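PDB 5YUQ: chintase from Rhizomucor miehei, which hydrolyses chitin as a family 18 glycoside hydrolase, probably threading the polysaccharide through a tunnel-shaped active site. Local coordinates for residues L129-F132 with K133-E137; T163-D166 with D167-S171; N85-S88 with N89-V93; D337-K341 with Q342-G346. All coordinates share one frame; numbering follows the deposited sequence.

Contact 1. Residues L129-F132 with K133-E137; sequences LKLF and KALRE
The first torsions of Leu129 and Lys133 turn their side chains toward each other. Leu129 has CG turned away from its backbone N (chi1 -180°), and the side chain leans along the helix toward the next turn. Lys133 has CG opposite its carbonyl carbon (chi1 -68°), and its extended chain runs back over Leu129. Lys133 CE makes the closest approach of the two side chains, 3.9 Å from Leu129 CG, with the ammonium slightly farther off. On the way, Lys133 CG rides 3.3 Å from Leu129 O.

A second pair one turn apart, Leu131 and Leu135, lies on the flank that faces helix 80-97. Leu135 CD1 lies 4.1 Å from both CG and CD1 of Leu131, and the two branched ends cross at a slant. Beneath them, four backbone bonds of i to i+4 type join the turns. Among these are Leu135 N to Leu131 O at 2.9 Å and Arg136 N to Phe132 O at 2.8 Å.

The turn belongs to helix 124-139, which links strands 101-105 and 144-149 in a beta-alpha-beta unit of the barrel. Leu131 and Leu135 also pack on Leu104. Arg136 sends its guanidinium to Asp174 and to the carbonyls of Gly140, Thr143 and Thr172. The chemistry is amphipathic: hydrocarbon contacts fill the inner side, while Lys133 covers Leu129 with methylenes and keeps its charge toward the exposed side.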
loop_
_atom_site.group_PDB
_atom_site.type_symbol
_atom_site.label_atom_id
_atom_site.label_comp_id
_atom_site.label_asym_id
_atom_site.label_seq_id
_atom_site.Cartn_x
_atom_site.Cartn_y
_atom_site.Cartn_z
ATOM N N LEU A 129 -5.655 -9.249 15.892
ATOM C CA LEU A 129 -6.765 -10.163 15.644
ATOM C C LEU A 129 -7.878 -9.952 16.663
ATOM O O LEU A 129 -9.057 -9.951 16.303
ATOM C CB LEU A 129 -6.292 -11.621 15.647
ATOM C CG LEU A 129 -7.395 -12.655 15.391
ATOM C CD1 LEU A 129 -8.148 -12.310 14.112
ATOM C CD2 LEU A 129 -6.786 -14.035 15.295
ATOM N N LYS A 130 -7.503 -9.744 17.924
ATOM C CA LYS A 130 -8.498 -9.461 18.954
ATOM C C LYS A 130 -9.318 -8.238 18.565
ATOM O O LYS A 130 -10.531 -8.213 18.744
ATOM C CB LYS A 130 -7.834 -9.236 20.308
ATOM C CG LYS A 130 -8.751 -9.576 21.460
ATOM C CD LYS A 130 -8.032 -9.509 22.796
ATOM C CE LYS A 130 -8.957 -9.988 23.917
ATOM N NZ LYS A 130 -8.517 -9.555 25.281
ATOM N N LEU A 131 -8.647 -7.234 18.021
ATOM C CA LEU A 131 -9.335 -6.040 17.551
ATOM C C LEU A 131 -10.338 -6.358 16.451
ATOM O O LEU A 131 -11.474 -5.895 16.497
ATOM C CB LEU A 131 -8.320 -5.005 17.066
ATOM C CG LEU A 131 -8.894 -3.754 16.398
ATOM C CD1 LEU A 131 -9.822 -3.025 17.347
ATOM C CD2 LEU A 131 -7.741 -2.863 15.976
ATOM N N PHE A 132 -9.936 -7.145 15.459
ATOM C CA PHE A 132 -10.866 -7.492 14.393
ATOM C C PHE A 132 -12.044 -8.297 14.915
ATOM O O PHE A 132 -13.176 -8.118 14.465
ATOM C CB PHE A 132 -10.157 -8.256 13.281
ATOM C CG PHE A 132 -9.536 -7.370 12.248
ATOM C CD1 PHE A 132 -10.329 -6.657 11.365
ATOM C CD2 PHE A 132 -8.160 -7.261 12.155
ATOM C CE1 PHE A 132 -9.757 -5.837 10.395
ATOM C CE2 PHE A 132 -7.576 -6.444 11.184
ATOM C CZ PHE A 132 -8.386 -5.735 10.300
ATOM N N LYS A 133 -11.783 -9.186 15.863
ATOM C CA LYS A 133 -12.871 -9.957 16.453
ATOM C C LYS A 133 -13.857 -9.068 17.184
ATOM O O LYS A 133 -15.066 -9.272 17.095
ATOM C CB LYS A 133 -12.333 -11.008 17.416
ATOM C CG LYS A 133 -11.568 -12.114 16.738
ATOM C CD LYS A 133 -11.162 -13.147 17.776
ATOM C CE LYS A 133 -10.402 -14.296 17.166
ATOM N NZ LYS A 133 -9.848 -15.157 18.254
ATOM N N ALA A 134 -13.339 -8.096 17.921
ATOM C CA ALA A 134 -14.201 -7.154 18.624
ATOM C C ALA A 134 -15.028 -6.333 17.638
ATOM O O ALA A 134 -16.219 -6.107 17.850
ATOM C CB ALA A 134 -13.377 -6.244 19.506
ATOM N N LEU A 135 -14.396 -5.882 16.556
ATOM C CA LEU A 135 -15.124 -5.123 15.542
ATOM C C LEU A 135 -16.174 -5.983 14.861
ATOM O O LEU A 135 -17.290 -5.529 14.619
ATOM C CB LEU A 135 -14.171 -4.536 14.499
ATOM C CG LEU A 135 -13.185 -3.506 15.040
ATOM C CD1 LEU A 135 -12.133 -3.197 14.007
ATOM C CD2 LEU A 135 -13.926 -2.245 15.426
ATOM N N ARG A 136 -15.831 -7.232 14.562
ATOM C CA ARG A 136 -16.785 -8.130 13.918
ATOM C C ARG A 136 -17.992 -8.369 14.817
ATOM O O ARG A 136 -19.132 -8.365 14.353
ATOM C CB ARG A 136 -16.123 -9.469 13.569
ATOM C CG ARG A 136 -17.096 -10.490 12.977
ATOM C CD ARG A 136 -17.648 -10.013 11.645
ATOM N NE ARG A 136 -16.614 -10.048 10.609
ATOM C CZ ARG A 136 -16.634 -9.326 9.494
ATOM N NH1 ARG A 136 -17.625 -8.476 9.258
ATOM N NH2 ARG A 136 -15.651 -9.449 8.620
ATOM N N GLU A 137 -17.740 -8.562 16.107
ATOM C CA GLU A 137 -18.829 -8.811 17.046
ATOM C C GLU A 137 -19.731 -7.585 17.161
ATOM O O GLU A 137 -20.952 -7.710 17.207
ATOM C CB GLU A 137 -18.283 -9.217 18.420
ATOM C CG GLU A 137 -19.340 -9.770 19.375
ATOM C CD GLU A 137 -20.141 -8.677 20.051
ATOM O OE1 GLU A 137 -19.555 -7.612 20.325
ATOM O OE2 GLU A 137 -21.351 -8.878 20.297
#

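Contact 2. Residues T163-D166 with D167-S171; sequences TKLD and DNWAS
Polar bonds centre on Asp166, whose side chain caps the start of the short helix 168-172. Its OD1 takes two hydrogen bonds from one residue. Asn168 N donates to Asp166 OD1 over 2.9 Å and reaches it from above the carboxylate plane. The side-chain amide arrives on the syn side, with Asn168 ND2 also 2.9 Å from Asp166 OD1 and the acceptor within the amide plane. Carboxylate and amide stand almost perpendicular, at 88°. Asp166 has CG opposite its backbone N (chi1 -176°), which swings the carboxylate forward over the first turn. The two bonds should fix the rotation of both groups.

The backbone adds its own link. Trp169 N donates to Asp166 O at 3.0 Å, from well above the carbonyl plane. A water molecule gives a second bond to Asp166 O and accepts from Ala170 N, so it bridges the next step of the turn.

Asp166 OD1 and Asp167 OD1 lie 4.3 Å apart, a like-charged pair whose cost the amide donors at Asp166 may ease. The ammonium Lys164 NZ, 5.6 Å from Asp167 OD2 and not in contact, may partly offset the repulsion.

Apolar contact comes from Leu165, where CD2 lies 4.0 Å from Trp169 CD1 and meets the indole obliquely. The carbonyl Asp166 O lies at the indole edge. Phe154 also meets the Trp169 ring, and Leu129 of helix 124-139 packs against it.

An aspartate accepting from the amide two residues on forms an Asx turn, which here caps a short, weakly bonded helix leading to strand 175-178 of the TIM barrel.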
loop_
_atom_site.group_PDB
_atom_site.type_symbol
_atom_site.label_atom_id
_atom_site.label_comp_id
_atom_site.label_asym_id
_atom_site.label_seq_id
_atom_site.Cartn_x
_atom_site.Cartn_y
_atom_site.Cartn_z
ATOM N N THR A 163 4.715 -18.033 10.180
ATOM C CA THR A 163 4.712 -19.086 9.169
ATOM C C THR A 163 3.404 -19.858 9.250
ATOM O O THR A 163 3.084 -20.656 8.374
ATOM C CB THR A 163 5.907 -20.048 9.334
ATOM O OG1 THR A 163 5.872 -20.633 10.634
ATOM C CG2 THR A 163 7.224 -19.302 9.151
ATOM N N LYS A 164 2.646 -19.595 10.307
ATOM C CA LYS A 164 1.342 -20.218 10.503
ATOM C C LYS A 164 0.436 -19.258 11.255
ATOM O O LYS A 164 0.573 -19.100 12.467
ATOM C CB LYS A 164 1.494 -21.511 11.315
ATOM C CG LYS A 164 0.184 -22.116 11.825
ATOM C CD LYS A 164 -0.483 -23.001 10.790
ATOM C CE LYS A 164 -1.566 -23.878 11.425
ATOM N NZ LYS A 164 -2.663 -23.071 12.042
ATOM N N LEU A 165 -0.478 -18.602 10.539
ATOM C CA LEU A 165 -1.422 -17.705 11.188
ATOM C C LEU A 165 -2.571 -18.474 11.834
ATOM O O LEU A 165 -3.057 -19.467 11.283
ATOM C CB LEU A 165 -1.999 -16.717 10.181
ATOM C CG LEU A 165 -1.016 -15.692 9.624
ATOM C CD1 LEU A 165 -1.631 -15.006 8.412
ATOM C CD2 LEU A 165 -0.697 -14.684 10.702
ATOM N N ASP A 166 -2.969 -18.006 13.017
ATOM C CA ASP A 166 -4.203 -18.409 13.689
ATOM C C ASP A 166 -5.307 -18.446 12.641
ATOM O O ASP A 166 -5.480 -17.482 11.889
ATOM C CB ASP A 166 -4.499 -17.346 14.756
ATOM C CG ASP A 166 -5.710 -17.656 15.615
ATOM O OD1 ASP A 166 -6.597 -18.457 15.230
ATOM O OD2 ASP A 166 -5.776 -17.066 16.716
ATOM N N ASP A 167 -6.053 -19.543 12.554
ATOM C CA ASP A 167 -7.033 -19.610 11.471
ATOM C C ASP A 167 -8.240 -18.718 11.712
ATOM O O ASP A 167 -9.109 -18.595 10.857
ATOM C CB ASP A 167 -7.373 -21.051 11.018
ATOM C CG ASP A 167 -8.246 -21.820 11.995
ATOM O OD1 ASP A 167 -8.929 -21.225 12.857
ATOM O OD2 ASP A 167 -8.265 -23.063 11.857
ATOM N N ASN A 168 -8.268 -18.057 12.866
ATOM C CA ASN A 168 -9.276 -17.037 13.093
ATOM C C ASN A 168 -8.996 -15.762 12.308
ATOM O O ASN A 168 -9.871 -14.911 12.182
ATOM C CB ASN A 168 -9.416 -16.734 14.579
ATOM C CG ASN A 168 -10.177 -17.818 15.312
ATOM O OD1 ASN A 168 -11.402 -17.765 15.408
ATOM N ND2 ASN A 168 -9.457 -18.818 15.813
ATOM N N TRP A 169 -7.788 -15.622 11.776
ATOM C CA TRP A 169 -7.532 -14.497 10.881
ATOM C C TRP A 169 -8.433 -14.608 9.663
ATOM O O TRP A 169 -9.197 -13.699 9.361
ATOM C CB TRP A 169 -6.054 -14.440 10.471
ATOM C CG TRP A 169 -5.213 -13.657 11.429
ATOM C CD1 TRP A 169 -4.298 -14.146 12.319
ATOM C CD2 TRP A 169 -5.207 -12.235 11.580
ATOM N NE1 TRP A 169 -3.728 -13.109 13.025
ATOM C CE2 TRP A 169 -4.262 -11.925 12.585
ATOM C CE3 TRP A 169 -5.909 -11.193 10.970
ATOM C CZ2 TRP A 169 -4.007 -10.615 12.991
ATOM C CZ3 TRP A 169 -5.648 -9.889 11.362
ATOM C CH2 TRP A 169 -4.711 -9.611 12.372
ATOM N N ALA A 170 -8.354 -15.737 8.973
ATOM C CA ALA A 170 -9.126 -15.922 7.751
ATOM C C ALA A 170 -10.628 -15.965 8.033
ATOM O O ALA A 170 -11.427 -15.529 7.208
ATOM C CB ALA A 170 -8.678 -17.191 7.025
ATOM N N SER A 171 -11.027 -16.473 9.197
ATOM C CA SER A 171 -12.458 -16.564 9.474
ATOM C C SER A 171 -13.090 -15.263 9.971
ATOM O O SER A 171 -14.313 -15.152 10.047
ATOM C CB SER A 171 -12.765 -17.711 10.440
ATOM O OG SER A 171 -12.264 -17.432 11.736
HETATM O O HOH W 1 -5.971 -17.523 9.077
#

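Contact 3. Residues N85-S88 with N89-V93; sequences NFVS and NLVDV
Phe86 and Leu90 form a CH-pi contact one turn apart on helix 80-97, an outer helix of the TIM barrel. The leucine comes over the face of the ring. Leu90 CD1 stands 3.8 Å from the centroid of the Phe86 ring and only 14° off the ring normal, so the methyl is nearly centred. Phe86 has CG opposite its backbone N (chi1 -174°), which carries the ring along the helix to meet Leu90. Leu38 touches both side chains, and Leu76 and Leu77 also pack on Phe86.

Val87 and Val91 line another side of the helix. Val91 CG2 lies 4.3 Å from Val87 CG1, a loose contact. Both valines face helix 124-139, where Val87 meets Leu131 and Ala134, and Lys138 touches both.

The polar side is organised by water. The amides of Asn85 and Asn89 are turned 75° against each other, with their nitrogens adjacent. Two donors cannot bond to each other; instead a water accepts from Asn85 ND2 at 2.8 Å and from Asn89 ND2 at 3.1 Å. Asn89 ND2 also donates to Gly36 O outside the helix. Ser88 and Asp92 are likewise joined through solvent. One water donates to Ser88 OG and to Asp92 OD1.

Routine i to i+4 bonds run beneath, such as Leu90 N to Phe86 O. A further water ties three side chains together: it accepts from Ser88 OG at 2.6 Å and donates to Asn89 OD1 at 2.8 Å and to Asp92 OD2 at 2.6 Å.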
loop_
_atom_site.group_PDB
_atom_site.type_symbol
_atom_site.label_atom_id
_atom_site.label_comp_id
_atom_site.label_asym_id
_atom_site.label_seq_id
_atom_site.Cartn_x
_atom_site.Cartn_y
_atom_site.Cartn_z
ATOM N N ASN A 85 -11.922 1.247 24.574
ATOM C CA ASN A 85 -12.244 2.610 24.179
ATOM C C ASN A 85 -11.994 2.831 22.686
ATOM O O ASN A 85 -12.796 3.464 21.998
ATOM C CB ASN A 85 -11.451 3.613 25.019
ATOM C CG ASN A 85 -11.787 5.051 24.671
ATOM O OD1 ASN A 85 -12.902 5.514 24.919
ATOM N ND2 ASN A 85 -10.831 5.756 24.083
ATOM N N PHE A 86 -10.893 2.282 22.188
ATOM C CA PHE A 86 -10.560 2.368 20.772
ATOM C C PHE A 86 -11.627 1.654 19.927
ATOM O O PHE A 86 -12.103 2.196 18.927
ATOM C CB PHE A 86 -9.160 1.787 20.552
ATOM C CG PHE A 86 -8.640 1.935 19.156
ATOM C CD1 PHE A 86 -8.750 3.142 18.466
ATOM C CD2 PHE A 86 -8.011 0.869 18.539
ATOM C CE1 PHE A 86 -8.243 3.270 17.172
ATOM C CE2 PHE A 86 -7.507 0.982 17.257
ATOM C CZ PHE A 86 -7.624 2.184 16.565
ATOM N N VAL A 87 -12.021 0.452 20.342
ATOM C CA VAL A 87 -13.091 -0.276 19.666
ATOM C C VAL A 87 -14.377 0.547 19.622
ATOM O O VAL A 87 -15.019 0.652 18.578
ATOM C CB VAL A 87 -13.368 -1.648 20.331
ATOM C CG1 VAL A 87 -14.664 -2.244 19.807
ATOM C CG2 VAL A 87 -12.227 -2.603 20.070
ATOM N N SER A 88 -14.737 1.138 20.755
ATOM C CA SER A 88 -15.945 1.944 20.853
ATOM C C SER A 88 -15.870 3.119 19.882
ATOM O O SER A 88 -16.844 3.443 19.195
ATOM C CB SER A 88 -16.123 2.444 22.294
ATOM O OG SER A 88 -17.324 3.188 22.433
ATOM N N ASN A 89 -14.705 3.745 19.808
ATOM C CA ASN A 89 -14.534 4.884 18.919
ATOM C C ASN A 89 -14.592 4.486 17.451
ATOM O O ASN A 89 -15.105 5.235 16.619
ATOM C CB ASN A 89 -13.228 5.614 19.224
ATOM C CG ASN A 89 -13.293 6.411 20.508
ATOM O OD1 ASN A 89 -14.375 6.646 21.055
ATOM N ND2 ASN A 89 -12.135 6.848 20.990
ATOM N N LEU A 90 -14.077 3.303 17.133
ATOM C CA LEU A 90 -14.132 2.797 15.763
ATOM C C LEU A 90 -15.564 2.468 15.353
ATOM O O LEU A 90 -15.971 2.735 14.226
ATOM C CB LEU A 90 -13.235 1.569 15.598
ATOM C CG LEU A 90 -11.732 1.848 15.611
ATOM C CD1 LEU A 90 -10.963 0.552 15.804
ATOM C CD2 LEU A 90 -11.304 2.531 14.315
ATOM N N VAL A 91 -16.327 1.881 16.264
ATOM C CA VAL A 91 -17.726 1.595 15.986
ATOM C C VAL A 91 -18.485 2.900 15.785
ATOM O O VAL A 91 -19.338 3.004 14.900
ATOM C CB VAL A 91 -18.349 0.757 17.118
ATOM C CG1 VAL A 91 -19.855 0.632 16.928
ATOM C CG2 VAL A 91 -17.689 -0.618 17.178
ATOM N N ASP A 92 -18.154 3.907 16.590
ATOM C CA ASP A 92 -18.826 5.197 16.478
ATOM C C ASP A 92 -18.561 5.853 15.129
ATOM O O ASP A 92 -19.471 6.424 14.538
ATOM C CB ASP A 92 -18.395 6.148 17.595
ATOM C CG ASP A 92 -18.982 5.781 18.937
ATOM O OD1 ASP A 92 -19.914 4.949 18.988
ATOM O OD2 ASP A 92 -18.511 6.345 19.948
ATOM N N VAL A 93 -17.346 5.711 14.674
ATOM C CA VAL A 93 -16.992 6.313 13.389
ATOM C C VAL A 93 -17.747 5.683 12.235
ATOM O O VAL A 93 -18.161 6.325 11.334
ATOM C CB VAL A 93 -15.465 6.296 13.125
ATOM C CG1 VAL A 93 -14.989 4.946 12.668
ATOM C CG2 VAL A 93 -15.161 7.287 12.035
HETATM O O HOH W 2 -11.216 8.496 23.491
HETATM O O HOH W 3 -19.655 2.589 20.488
HETATM O O HOH W 4 -16.928 5.739 21.894
#

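Contact 4. Residues D337-K341 with Q342-G346; sequences DYAKK and QGLGG
Gln342 lies across the face of Tyr338, four residues back. Its CG forms a CH-pi contact, 3.6 Å from the centroid of the Tyr338 ring and offset toward the hydroxyl end. The closest pair is Gln342 CG with Tyr338 CZ at 3.4 Å. A bend at chi2 (-63°) sets the amide just past the ring's rim, its plane 26° from that of the ring, with Gln342 NE2 3.7 Å from Tyr338 CE1. Tyr338 OH bonds to Asn212, which should hold the ring's far end in place.

The chain here leaves helix 329-341 through a Schellman motif. Gly343 takes positive phi (65°) and turns the chain. Leu344 N then reaches back to Ala339 O at 2.9 Å, the six-to-one bond of the motif. Gly343 N donates to Lys340 O at 3.1 Å, from above the carbonyl plane.

Ala339 pairs with Leu344 on the other side of the turn. Leu344 CD1 rests 3.8 Å from Ala339 CB, the hydrophobic contact that commonly accompanies a Schellman turn. Val215 of helix 211-220 touches both Tyr338 and Leu344, and Ile368 covers Ala339. Gly345 and Gly346 pair through their backbones with Leu228 and Leu230 as strand 346-350 begins.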
loop_
_atom_site.group_PDB
_atom_site.type_symbol
_atom_site.label_atom_id
_atom_site.label_comp_id
_atom_site.label_asym_id
_atom_site.label_seq_id
_atom_site.Cartn_x
_atom_site.Cartn_y
_atom_site.Cartn_z
ATOM N N ASP A 337 -3.301 -10.173 -14.593
ATOM C CA ASP A 337 -3.270 -11.527 -15.143
ATOM C C ASP A 337 -2.813 -12.510 -14.068
ATOM O O ASP A 337 -3.381 -13.594 -13.910
ATOM C CB ASP A 337 -2.331 -11.611 -16.358
ATOM C CG ASP A 337 -2.801 -10.773 -17.544
ATOM O OD1 ASP A 337 -4.005 -10.472 -17.658
ATOM O OD2 ASP A 337 -1.938 -10.419 -18.377
ATOM N N TYR A 338 -1.783 -12.118 -13.327
ATOM C CA TYR A 338 -1.286 -12.927 -12.230
ATOM C C TYR A 338 -2.350 -13.132 -11.151
ATOM O O TYR A 338 -2.558 -14.249 -10.664
ATOM C CB TYR A 338 -0.044 -12.277 -11.612
ATOM C CG TYR A 338 0.433 -13.024 -10.394
ATOM C CD1 TYR A 338 1.291 -14.107 -10.514
ATOM C CD2 TYR A 338 0.013 -12.659 -9.118
ATOM C CE1 TYR A 338 1.724 -14.815 -9.389
ATOM C CE2 TYR A 338 0.438 -13.352 -7.998
ATOM C CZ TYR A 338 1.290 -14.425 -8.140
ATOM O OH TYR A 338 1.697 -15.112 -7.023
ATOM N N ALA A 339 -3.009 -12.048 -10.764
ATOM C CA ALA A 339 -4.013 -12.115 -9.714
ATOM C C ALA A 339 -5.153 -13.050 -10.110
ATOM O O ALA A 339 -5.635 -13.830 -9.286
ATOM C CB ALA A 339 -4.546 -10.729 -9.398
ATOM N N LYS A 340 -5.574 -12.980 -11.368
ATOM C CA LYS A 340 -6.650 -13.851 -11.839
ATOM C C LYS A 340 -6.221 -15.319 -11.868
ATOM O O LYS A 340 -6.994 -16.205 -11.485
ATOM C CB LYS A 340 -7.160 -13.376 -13.206
ATOM C CG LYS A 340 -7.807 -11.999 -13.154
ATOM C CD LYS A 340 -8.158 -11.481 -14.547
ATOM C CE LYS A 340 -9.230 -12.326 -15.214
ATOM N NZ LYS A 340 -10.581 -12.039 -14.667
ATOM N N LYS A 341 -4.989 -15.573 -12.301
ATOM C CA LYS A 341 -4.454 -16.932 -12.365
ATOM C C LYS A 341 -4.338 -17.564 -10.982
ATOM O O LYS A 341 -4.574 -18.764 -10.808
ATOM C CB LYS A 341 -3.080 -16.931 -13.049
ATOM C CG LYS A 341 -2.411 -18.290 -13.098
ATOM C CD LYS A 341 -1.290 -18.328 -14.133
ATOM C CE LYS A 341 -0.456 -19.599 -13.996
ATOM N NZ LYS A 341 0.110 -19.743 -12.624
ATOM N N GLN A 342 -3.984 -16.750 -9.995
ATOM C CA GLN A 342 -3.845 -17.227 -8.626
ATOM C C GLN A 342 -5.180 -17.296 -7.900
ATOM O O GLN A 342 -5.235 -17.753 -6.762
ATOM C CB GLN A 342 -2.889 -16.328 -7.844
ATOM C CG GLN A 342 -1.464 -16.346 -8.350
ATOM C CD GLN A 342 -0.827 -17.709 -8.232
ATOM O OE1 GLN A 342 -1.053 -18.426 -7.259
ATOM N NE2 GLN A 342 -0.028 -18.081 -9.225
ATOM N N GLY A 343 -6.248 -16.838 -8.549
ATOM C CA GLY A 343 -7.561 -16.836 -7.926
ATOM C C GLY A 343 -7.639 -15.903 -6.734
ATOM O O GLY A 343 -8.298 -16.207 -5.743
ATOM N N LEU A 344 -6.965 -14.763 -6.830
ATOM C CA LEU A 344 -6.997 -13.776 -5.754
ATOM C C LEU A 344 -8.360 -13.116 -5.687
ATOM O O LEU A 344 -9.137 -13.168 -6.642
ATOM C CB LEU A 344 -5.930 -12.697 -5.974
ATOM C CG LEU A 344 -4.488 -13.192 -6.058
ATOM C CD1 LEU A 344 -3.530 -12.004 -5.990
ATOM C CD2 LEU A 344 -4.175 -14.195 -4.948
ATOM N N GLY A 345 -8.649 -12.482 -4.556
ATOM C CA GLY A 345 -9.933 -11.831 -4.371
ATOM C C GLY A 345 -10.073 -10.540 -5.150
ATOM O O GLY A 345 -11.189 -10.059 -5.363
ATOM N N GLY A 346 -8.953 -9.989 -5.591
ATOM C CA GLY A 346 -8.994 -8.775 -6.372
ATOM C C GLY A 346 -7.676 -8.039 -6.336
ATOM O O GLY A 346 -6.635 -8.599 -5.985
#

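How the contacts relate
All four contacts lie in the TIM-barrel domain of this family 18 enzyme. Along the chain the order is contact 3, contact 1, contact 2, contact 4. Contacts 3 and 1 sit on adjacent helices, 80-97 and 124-139, with centres 11 Å apart. They touch, for example, through Leu135 CD2 and Leu90 CB at 3.9 Å. Contact 2, at the start of helix 168-172, touches the other flank of contact 1, with centres 14 Å apart. Thus helix 124-139 packs between its two neighbours. Contact 4 ends helix 329-341 before strand 346-350, which pairs with strand 4-9 as the barrel closes. Its centre is 34 Å from that of contact 3.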